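Fructosyl amine: oxygen oxidoreductase (Aspergillus fumigatus, PDB 3DJE) oxidatively deglycates fructosyl amino acids (Amadori products) with FAD as cofactor and oxygen as the electron acceptor. Local coordinates at residues Ile241-Glu246 with Ala325-Ser330. Residues are numbered along the deposited sequence; the frame is centred on the assembly and turned at random.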
loop_
_atom_site.group_PDB
_atom_site.type_symbol
_atom_site.label_atom_id
_atom_site.label_comp_id
_atom_site.label_asym_id
_atom_site.label_seq_id
_atom_site.Cartn_x
_atom_site.Cartn_y
_atom_site.Cartn_z
ATOM N N ILE A 241 -19.009 2.716 -4.024
ATOM C CA ILE A 241 -20.392 2.947 -4.464
ATOM C C ILE A 241 -20.903 1.687 -5.174
ATOM O O ILE A 241 -20.259 1.199 -6.097
ATOM C CB ILE A 241 -20.478 4.186 -5.384
ATOM C CG1 ILE A 241 -20.251 5.442 -4.546
ATOM C CG2 ILE A 241 -21.843 4.262 -6.133
ATOM C CD1 ILE A 241 -20.101 6.721 -5.359
ATOM N N ALA A 242 -22.047 1.161 -4.723
ATOM C CA ALA A 242 -22.636 -0.042 -5.329
ATOM C C ALA A 242 -23.523 0.299 -6.516
ATOM O O ALA A 242 -24.533 1.002 -6.368
ATOM C CB ALA A 242 -23.433 -0.840 -4.303
ATOM N N LEU A 243 -23.148 -0.197 -7.685
ATOM C CA LEU A 243 -23.971 -0.032 -8.879
ATOM C C LEU A 243 -25.129 -1.018 -8.848
ATOM O O LEU A 243 -24.984 -2.141 -8.359
ATOM C CB LEU A 243 -23.133 -0.244 -10.138
ATOM C CG LEU A 243 -21.958 0.699 -10.414
ATOM C CD1 LEU A 243 -21.191 0.220 -11.620
ATOM C CD2 LEU A 243 -22.449 2.125 -10.621
ATOM N N LYS A 244 -26.284 -0.591 -9.361
ATOM C CA LYS A 244 -27.432 -1.477 -9.524
ATOM C C LYS A 244 -27.096 -2.560 -10.551
ATOM O O LYS A 244 -26.335 -2.301 -11.480
ATOM C CB LYS A 244 -28.656 -0.679 -9.985
ATOM C CG LYS A 244 -29.088 0.409 -9.012
ATOM C CD LYS A 244 -30.390 1.070 -9.459
ATOM C CE LYS A 244 -30.477 2.519 -8.985
ATOM N NZ LYS A 244 -29.456 3.398 -9.642
ATOM N N PRO A 245 -27.658 -3.777 -10.389
ATOM C CA PRO A 245 -27.348 -4.870 -11.317
ATOM C C PRO A 245 -27.506 -4.489 -12.801
ATOM O O PRO A 245 -26.700 -4.912 -13.624
ATOM C CB PRO A 245 -28.343 -5.966 -10.913
ATOM C CG PRO A 245 -28.589 -5.709 -9.453
ATOM C CD PRO A 245 -28.590 -4.208 -9.325
ATOM N N GLU A 246 -28.512 -3.673 -13.118
ATOM C CA GLU A 246 -28.796 -3.249 -14.497
ATOM C C GLU A 246 -27.734 -2.318 -15.088
ATOM O O GLU A 246 -27.545 -2.284 -16.307
ATOM C CB GLU A 246 -30.164 -2.555 -14.610
ATOM C CG GLU A 246 -31.251 -3.083 -13.684
ATOM C CD GLU A 246 -31.231 -2.409 -12.322
ATOM O OE1 GLU A 246 -31.325 -1.162 -12.272
ATOM O OE2 GLU A 246 -31.126 -3.128 -11.305
ATOM N N ALA A 325 -22.384 11.093 -8.415
ATOM C CA ALA A 325 -21.785 11.969 -7.401
ATOM C C ALA A 325 -22.587 12.100 -6.104
ATOM O O ALA A 325 -22.035 12.461 -5.061
ATOM C CB ALA A 325 -21.467 13.340 -7.989
ATOM N N ASP A 326 -23.880 11.793 -6.177
ATOM C CA ASP A 326 -24.769 11.918 -5.027
ATOM C C ASP A 326 -25.206 10.569 -4.461
ATOM O O ASP A 326 -25.984 10.516 -3.510
ATOM C CB ASP A 326 -25.995 12.765 -5.389
ATOM C CG ASP A 326 -25.644 14.224 -5.658
ATOM O OD1 ASP A 326 -24.762 14.779 -4.957
ATOM O OD2 ASP A 326 -26.253 14.819 -6.575
ATOM N N ARG A 327 -24.694 9.483 -5.040
ATOM C CA ARG A 327 -24.996 8.136 -4.557
ATOM C C ARG A 327 -24.470 7.907 -3.137
ATOM O O ARG A 327 -23.355 8.328 -2.806
ATOM C CB ARG A 327 -24.396 7.078 -5.490
ATOM C CG ARG A 327 -24.900 7.113 -6.917
ATOM C CD ARG A 327 -26.282 6.519 -7.074
ATOM N NE ARG A 327 -26.619 6.411 -8.496
ATOM C CZ ARG A 327 -26.444 5.324 -9.243
ATOM N NH1 ARG A 327 -25.947 4.211 -8.720
ATOM N NH2 ARG A 327 -26.778 5.350 -10.525
ATOM N N PRO A 328 -25.269 7.230 -2.290
ATOM C CA PRO A 328 -24.747 6.886 -0.973
ATOM C C PRO A 328 -23.574 5.921 -1.101
ATOM O O PRO A 328 -23.548 5.099 -2.026
ATOM C CB PRO A 328 -25.927 6.176 -0.301
ATOM C CG PRO A 328 -26.760 5.668 -1.421
ATOM C CD PRO A 328 -26.650 6.747 -2.475
ATOM N N PHE A 329 -22.612 6.040 -0.193
ATOM C CA PHE A 329 -21.501 5.078 -0.123
ATOM C C PHE A 329 -21.972 3.764 0.490
ATOM O O PHE A 329 -22.759 3.766 1.442
ATOM C CB PHE A 329 -20.352 5.632 0.713
ATOM C CG PHE A 329 -19.800 6.942 0.221
ATOM C CD1 PHE A 329 -19.790 7.262 -1.138
ATOM C CD2 PHE A 329 -19.239 7.842 1.124
ATOM C CE1 PHE A 329 -19.258 8.473 -1.585
ATOM C CE2 PHE A 329 -18.694 9.052 0.688
ATOM C CZ PHE A 329 -18.707 9.372 -0.666
ATOM N N SER A 330 -21.483 2.646 -0.044
ATOM C CA SER A 330 -21.830 1.328 0.504
ATOM C C SER A 330 -20.779 0.839 1.507
ATOM O O SER A 330 -21.030 -0.102 2.267
ATOM C CB SER A 330 -21.969 0.306 -0.614
ATOM O OG SER A 330 -20.754 0.231 -1.337
HETATM O O HOH W 1 -23.850 2.562 -2.962
HETATM O O HOH W 2 -25.534 3.285 -5.666
#
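I241 puts its two branches against different residues of 325-330. CG2, anti to the backbone N (CG1 at chi1 -71°), meets R327 CB at 3.9 Å, the two side chains crossing at about a right angle; I241 CG1 comes to the edge of the F329 ring, 3.9 Å from CD1. L317 of helix 307-320 also touches I241, and R314 makes a cation-pi contact with F329. The R327 chain bends at chi2 (-77°), and its guanidinium lies by K244, whose NZ sits over one face, offset toward the rim and 3.4 Å from R327 NH2. These two donors form no bond; E247, salt-bridged to R327 NH2 through OE1, probably offsets the repulsion. No direct hydrogen bond joins the segments, and two waters bridge them. One accepts from A242 N and donates to P328 O at 2.7 Å; the other, in the guanidinium plane, donates to A242 O at 2.6 Å and accepts from R327 NH1 at 3.2 Å. A242 CB also packs on S330 CB at 4.1 Å. Away from the substrate and FAD sites, this is water-mediated packing where antiparallel neighbours 232-242 and 331-339 separate at the end of their pairing in the mixed sheet of this MSOX/MTOX-family flavoenzyme.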